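Local coordinates for vascular endothelial growth factor homolog (Orf virus, PDB 2GNN), which acts as a disulfide-linked homodimeric growth factor of the PDGF/VEGF family that binds a vascular endothelial growth factor receptor and induces endothelial proliferation, at residues P36-T39 with S40-F43. Sequence-based numbering, arbitrary orientation.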
loop_
_atom_site.group_PDB
_atom_site.type_symbol
_atom_site.label_atom_id
_atom_site.label_comp_id
_atom_site.label_asym_id
_atom_site.label_seq_id
_atom_site.Cartn_x
_atom_site.Cartn_y
_atom_site.Cartn_z
ATOM N N PRO B 36 -1.436 -17.964 -7.367
ATOM C CA PRO B 36 -2.414 -18.331 -8.396
ATOM C C PRO B 36 -2.658 -19.822 -8.563
ATOM O O PRO B 36 -3.657 -20.230 -9.163
ATOM C CB PRO B 36 -1.799 -17.777 -9.684
ATOM C CG PRO B 36 -0.413 -17.375 -9.350
ATOM C CD PRO B 36 -0.349 -17.132 -7.908
ATOM N N GLU B 37 -1.736 -20.629 -8.060
ATOM C CA GLU B 37 -1.781 -22.073 -8.259
ATOM C C GLU B 37 -2.709 -22.716 -7.218
ATOM O O GLU B 37 -3.136 -23.862 -7.362
ATOM C CB GLU B 37 -0.356 -22.660 -8.221
ATOM C CG GLU B 37 0.293 -22.735 -6.809
ATOM C CD GLU B 37 0.874 -21.403 -6.271
ATOM O OE1 GLU B 37 0.860 -20.355 -6.968
ATOM O OE2 GLU B 37 1.365 -21.420 -5.123
ATOM N N LEU B 38 -3.030 -21.956 -6.173
ATOM C CA LEU B 38 -4.001 -22.401 -5.177
ATOM C C LEU B 38 -5.406 -21.958 -5.599
ATOM O O LEU B 38 -5.946 -20.954 -5.105
ATOM C CB LEU B 38 -3.621 -21.863 -3.800
ATOM C CG LEU B 38 -2.355 -22.471 -3.168
ATOM C CD1 LEU B 38 -2.047 -21.743 -1.875
ATOM C CD2 LEU B 38 -2.532 -23.939 -2.902
ATOM N N THR B 39 -5.963 -22.698 -6.550
ATOM C CA THR B 39 -7.212 -22.377 -7.225
ATOM C C THR B 39 -8.347 -23.065 -6.465
ATOM O O THR B 39 -8.088 -23.954 -5.648
ATOM C CB THR B 39 -7.212 -23.009 -8.605
ATOM O OG1 THR B 39 -6.820 -24.364 -8.450
ATOM C CG2 THR B 39 -6.269 -22.318 -9.579
ATOM N N SER B 40 -9.597 -22.698 -6.774
ATOM C CA SER B 40 -10.795 -23.216 -6.082
ATOM C C SER B 40 -10.708 -23.123 -4.561
ATOM O O SER B 40 -11.055 -24.063 -3.849
ATOM C CB SER B 40 -11.096 -24.664 -6.496
ATOM O OG SER B 40 -11.635 -24.688 -7.803
ATOM N N GLN B 41 -10.192 -22.016 -4.047
ATOM C CA GLN B 41 -10.146 -21.838 -2.591
ATOM C C GLN B 41 -10.233 -20.361 -2.225
ATOM O O GLN B 41 -10.052 -19.490 -3.081
ATOM C CB GLN B 41 -8.921 -22.498 -1.967
ATOM C CG GLN B 41 -7.704 -21.589 -1.801
ATOM C CD GLN B 41 -6.681 -22.193 -0.897
ATOM O OE1 GLN B 41 -5.946 -23.094 -1.300
ATOM N NE2 GLN B 41 -6.634 -21.731 0.355
ATOM N N ARG B 42 -10.545 -20.086 -0.959
ATOM C CA ARG B 42 -10.607 -18.711 -0.464
ATOM C C ARG B 42 -9.572 -18.553 0.602
ATOM O O ARG B 42 -9.166 -19.540 1.212
ATOM C CB ARG B 42 -11.991 -18.408 0.107
ATOM C CG ARG B 42 -13.077 -18.387 -0.944
ATOM C CD ARG B 42 -14.001 -17.267 -0.707
ATOM N NE ARG B 42 -14.935 -17.106 -1.805
ATOM C CZ ARG B 42 -14.877 -16.121 -2.690
ATOM N NH1 ARG B 42 -13.918 -15.210 -2.602
ATOM N NH2 ARG B 42 -15.780 -16.044 -3.661
ATOM N N PHE B 43 -9.142 -17.314 0.827
ATOM C CA PHE B 43 -8.203 -17.033 1.919
ATOM C C PHE B 43 -8.801 -16.054 2.907
ATOM O O PHE B 43 -9.501 -15.119 2.536
ATOM C CB PHE B 43 -6.874 -16.479 1.393
ATOM C CG PHE B 43 -6.229 -17.358 0.335
ATOM C CD1 PHE B 43 -6.547 -17.199 -1.004
ATOM C CD2 PHE B 43 -5.302 -18.342 0.688
ATOM C CE1 PHE B 43 -5.961 -18.020 -1.993
ATOM C CE2 PHE B 43 -4.715 -19.154 -0.283
ATOM C CZ PHE B 43 -5.047 -18.985 -1.622
HETATM O O HOH W 1 -8.778 -19.331 -5.925
#
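Leu38 and Phe43 make the apolar part of a local contact in the loop between helix 31-34 and strand 47-54. The Phe43 side chain lies nearly perpendicular to that of Leu38: Leu38 CB meets the ring edge in plane, 3.9 Å from Phe43 CZ, while Leu38 CD1 lies 4.0 Å from Phe43 CE2. With CG anti to the carbonyl carbon (chi1 -69°), Leu38 also packs on Gln88 and Leu90 of strand 85-102. Phe43, buried, also packs on Leu90 and on Leu76 of strand 62-79.

Gln41 extends alongside Leu38 in the same direction, its OE1 3.6 Å from Leu38 CB in van der Waals contact. Its NE2 bonds to Gln88 OE1 and makes a weak, nearly straight bond (167°) to the Arg42 carbonyl oxygen.

A water 3.1 Å from Gln41 O and, by a weak bond, 3.4 Å from Leu38 O may bridge the two arms. Leu38 centres an inverse gamma turn, closed by a weak bond from Thr39 N to Glu37 O.

The Ser40 side chain, at the bend, lies about 3 Å (nearest atoms) from a bound benzamidine, probably from the crystallisation liquor, whose pocket also includes Ser80, Gly81, Ser82 and Gly83.

No direct hydrogen bond joins 36-39 to 40-43; apolar contact is the main direct side-chain link, while Leu38, Gln41 and Phe43 tie the bend to the long strands of this cystine-knot growth factor.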